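Local structure of Ispd/ispf bifunctional enzyme (Campylobacter jejuni, 1W55) at the interface of chains A and B and the interface of chains A and C. The protein catalyses two steps of isoprenoid precursor biosynthesis, transferring the cytidylyl group of CTP to methylerythritol 4-phosphate and cyclising the phosphorylated CDP-methylerythritol to methylerythritol 2,4-cyclodiphosphate with release of CMP. Coordinates in Å, arbitrary orientation; residue numbers count along the deposited sequence, not the author numbering. Chains: chain A/B/C, Ispd/ispf bifunctional enzyme.

Contact 1 pairs the cytidylyltransferase parts of chains A and B, and contact 2 pairs the cyclodiphosphate synthase parts of chains A and C. Their centres, taken over the C-alpha atoms, lie about 72 Å apart and they share no residue, so chain A meets a different partner at either end. Contact 1 belongs to a two-fold interface and recurs with the chains exchanged; contact 2 lies between cyclodiphosphate synthase units, which in this family form trimers with active sites at their boundaries. Two kinds of association, one for each catalytic part, are thus combined in the hexamer, and both contacts include residues expected to bind substrate.

Contact 1: the interface of chains A and B. Residues chain A 129, 131, 136, 139; chain B 167-168, 171, 191.
A:Thr129 and B:Thr167 meet hydroxyl to hydroxyl where two cytidylyltransferase units pair about a two-fold axis. Their OG1 atoms are 2.8 Å apart, a hydrogen bond in which either hydroxyl may be the donor; threonine suits both ends because its hydroxyl can give or accept while its methyl packs. In A:Thr129 the hydroxyl is anti to the carbonyl carbon (chi1 -59°), and its CG2 methyl turns toward the carboxylate of B:Asp168, 4.0 Å from CG.

Polar bonds within chain B shape the facing surface. The carboxylate oxygen OD1 of B:Asp168 accepts from the backbone N of B:Thr171 at 2.9 Å, from the syn side and tilted 23° out of the carboxylate plane, and from the hydroxyl OG1 of the same residue at 2.6 Å, nearly along the C-O axis. This is an N-cap of helix 169-174, a place that suits aspartate, and it fixes the rotation of B:Thr171.

Apolar contact follows from that rotation. With OG1 between the backbone N and the carbonyl carbon (chi1 53°), CG2 of B:Thr171 reaches CD2 of A:Leu131 at 3.7 Å and the small CB of A:Ala136 at 3.9 Å, on neighbouring strands 130-132 and 135-137.

Among the charged groups, A:Arg139 runs antiparallel to B:Thr167, whose CG2 methyl sits over one guanidinium face, toward its rim. NZ of B:Lys191 is 3.7 Å from NH1 of A:Arg139 without a bond, a pairing that would suit an anionic phosphate. Both are expected to position methylerythritol phosphate, so the active site probably draws on both chains. At the guanidinium edge, a water in its plane joins NH1 of A:Arg139, 2.8 Å away, to the carbonyl O of B:Thr167.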
# COMPACT_ATOMS: atom_id res chain seq x y z
N THR A 129 -5.69 -35.96 3.03
CA THR A 129 -5.22 -37.32 3.16
C THR A 129 -3.97 -37.33 4.05
O THR A 129 -3.01 -36.57 3.82
CB THR A 129 -4.88 -37.89 1.78
OG1 THR A 129 -6.05 -37.85 0.95
CG2 THR A 129 -4.52 -39.39 1.85
N LEU A 131 -1.03 -39.74 5.78
CA LEU A 131 -0.30 -41.00 5.86
C LEU A 131 0.56 -41.05 7.11
O LEU A 131 1.21 -40.07 7.47
CB LEU A 131 0.56 -41.22 4.61
CG LEU A 131 -0.02 -40.89 3.23
CD1 LEU A 131 1.04 -41.03 2.15
CD2 LEU A 131 -1.22 -41.78 2.92
N ALA A 136 -2.39 -44.97 4.86
CA ALA A 136 -3.48 -44.03 5.09
C ALA A 136 -4.14 -44.17 6.46
O ALA A 136 -4.38 -45.28 6.93
CB ALA A 136 -4.51 -44.15 3.98
N ARG A 139 -8.46 -39.30 8.40
CA ARG A 139 -8.05 -37.91 8.64
C ARG A 139 -8.95 -37.17 9.62
O ARG A 139 -8.48 -36.27 10.32
CB ARG A 139 -7.91 -37.14 7.33
CG ARG A 139 -9.20 -36.97 6.53
CD ARG A 139 -8.97 -36.66 5.06
NE ARG A 139 -10.22 -36.42 4.35
CZ ARG A 139 -10.31 -36.25 3.04
NH1 ARG A 139 -9.22 -36.27 2.28
NH2 ARG A 139 -11.50 -36.04 2.48
N THR B 167 -9.18 -41.51 -0.80
CA THR B 167 -9.38 -40.07 -0.68
C THR B 167 -8.38 -39.29 -1.53
O THR B 167 -8.50 -38.07 -1.68
CB THR B 167 -9.27 -39.60 0.78
OG1 THR B 167 -7.96 -39.91 1.27
CG2 THR B 167 -10.23 -40.39 1.71
N ASP B 168 -7.39 -39.99 -2.08
CA ASP B 168 -6.45 -39.40 -3.02
C ASP B 168 -5.96 -40.46 -4.01
O ASP B 168 -6.36 -41.63 -3.92
CB ASP B 168 -5.27 -38.73 -2.28
CG ASP B 168 -4.08 -39.67 -2.11
OD1 ASP B 168 -4.28 -40.86 -1.81
OD2 ASP B 168 -2.89 -39.29 -2.25
N THR B 171 -2.68 -43.13 -2.50
CA THR B 171 -3.13 -44.34 -1.80
C THR B 171 -3.76 -45.34 -2.75
O THR B 171 -3.62 -46.55 -2.55
CB THR B 171 -4.14 -44.03 -0.69
OG1 THR B 171 -5.23 -43.25 -1.22
CG2 THR B 171 -3.53 -43.15 0.39
N LYS B 191 -6.53 -27.01 0.84
CA LYS B 191 -7.88 -27.26 0.37
C LYS B 191 -8.90 -26.48 1.20
O LYS B 191 -8.97 -26.63 2.42
CB LYS B 191 -8.17 -28.75 0.42
CG LYS B 191 -9.53 -29.18 -0.12
CD LYS B 191 -9.60 -30.69 -0.33
CE LYS B 191 -9.71 -31.43 0.99
NZ LYS B 191 -9.36 -32.88 0.86
O HOH W 1 -9.69 -36.07 -0.43

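Contact 2: the interface of chains A and C. Residues chain A 218-220, 348, 353-354; chain C 343, 346-347.
Strand 210-224 and the short helix 347-350 of a cyclodiphosphate synthase unit in chain A receive the turn leading into the equivalent helix of chain C. C:Leu346, which buries 90 Å², the most in the patch, crosses A:Phe348 at about a right angle, its CB over one face of the ring, 3.9 Å from the centroid and displaced toward the rim, a CH-pi contact. Its chi1 (-56°) directs the branch toward the ring, and the extended chi2 (-180°) sets methyl CD1 3.6 Å from ring atom CD1 of A:Phe348. The same methyl lies 3.6 Å from the carbonyl O of A:Glu353, a van der Waals contact, and 3.8 Å from CA of A:Gly354. A branched leucine can thus touch the ring face with CB and reach the strand start with CD1, where glycine leaves its CA bare.

C:Gly347, lacking a side chain, brings its CA to 3.7 Å from ring atom CD2 of A:Phe348. Its backbone N reaches a water at 2.9 Å, which also bonds carboxylate oxygen OE1 of A:Glu353.

Beyond the ring, CG1 of A:Val218 lies 3.6 Å from the carbonyl O of C:Thr343. The hydroxyl OG1 of C:Thr343 turns back to the carbonyl O of C:Leu346 at 2.7 Å, in the carbonyl plane and on a lone pair, bracing the turn. The contact joins expected pocket residues of two chains, in keeping with an IspF active site at a trimer boundary; A:His219, beside A:Val218, is expected to bind the divalent metal.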
# COMPACT_ATOMS: atom_id res chain seq x y z
N VAL A 218 48.84 -6.29 18.80
CA VAL A 218 50.28 -6.07 18.66
C VAL A 218 50.97 -7.43 18.86
O VAL A 218 50.69 -8.14 19.84
CB VAL A 218 50.79 -5.04 19.72
CG1 VAL A 218 52.32 -4.93 19.72
CG2 VAL A 218 50.18 -3.68 19.49
N HIS A 219 51.81 -7.81 17.91
CA HIS A 219 52.73 -8.92 18.10
C HIS A 219 54.16 -8.42 17.94
O HIS A 219 54.40 -7.37 17.33
CB HIS A 219 52.46 -10.07 17.12
CG HIS A 219 51.18 -10.79 17.36
ND1 HIS A 219 50.32 -10.47 18.39
CD2 HIS A 219 50.59 -11.81 16.70
CE1 HIS A 219 49.26 -11.26 18.35
NE2 HIS A 219 49.40 -12.08 17.32
N GLU A 220 55.09 -9.17 18.51
CA GLU A 220 56.51 -8.83 18.54
C GLU A 220 57.27 -9.54 17.43
O GLU A 220 57.03 -10.72 17.14
CB GLU A 220 57.07 -9.25 19.91
CG GLU A 220 58.52 -8.90 20.16
CD GLU A 220 59.00 -9.34 21.53
OE1 GLU A 220 60.13 -8.97 21.91
OE2 GLU A 220 58.24 -10.06 22.24
N PHE A 348 58.12 1.91 18.90
CA PHE A 348 58.43 0.49 18.82
C PHE A 348 58.20 -0.11 17.43
O PHE A 348 58.97 -0.96 16.99
CB PHE A 348 57.74 -0.31 19.95
CG PHE A 348 56.29 -0.67 19.69
CD1 PHE A 348 55.96 -1.80 18.95
CD2 PHE A 348 55.26 0.08 20.26
CE1 PHE A 348 54.62 -2.16 18.74
CE2 PHE A 348 53.92 -0.26 20.05
CZ PHE A 348 53.59 -1.38 19.29
N GLU A 353 60.45 -3.44 16.27
CA GLU A 353 60.33 -4.33 17.42
C GLU A 353 59.06 -5.17 17.35
O GLU A 353 58.98 -6.27 17.93
CB GLU A 353 60.37 -3.54 18.73
CG GLU A 353 61.75 -2.99 19.08
CD GLU A 353 61.72 -2.00 20.24
OE1 GLU A 353 60.64 -1.76 20.81
OE2 GLU A 353 62.79 -1.46 20.60
N GLY A 354 58.06 -4.66 16.64
CA GLY A 354 56.80 -5.36 16.52
C GLY A 354 55.93 -4.74 15.44
O GLY A 354 56.35 -3.81 14.75
N THR C 343 50.64 -5.04 24.72
CA THR C 343 51.45 -4.77 23.54
C THR C 343 52.74 -5.59 23.55
O THR C 343 53.75 -5.18 22.98
CB THR C 343 51.76 -3.25 23.39
OG1 THR C 343 52.50 -2.79 24.54
CG2 THR C 343 50.47 -2.41 23.42
N LEU C 346 55.92 -4.04 24.58
CA LEU C 346 56.49 -3.05 23.66
C LEU C 346 55.94 -1.64 23.86
O LEU C 346 54.78 -1.46 24.21
CB LEU C 346 56.31 -3.48 22.21
CG LEU C 346 56.85 -4.85 21.81
CD1 LEU C 346 56.56 -5.08 20.33
CD2 LEU C 346 58.36 -4.98 22.12
N GLY C 347 56.80 -0.66 23.63
CA GLY C 347 56.42 0.73 23.73
C GLY C 347 56.11 1.20 25.13
O GLY C 347 56.29 0.45 26.10
O HOH W 2 59.55 -1.27 23.20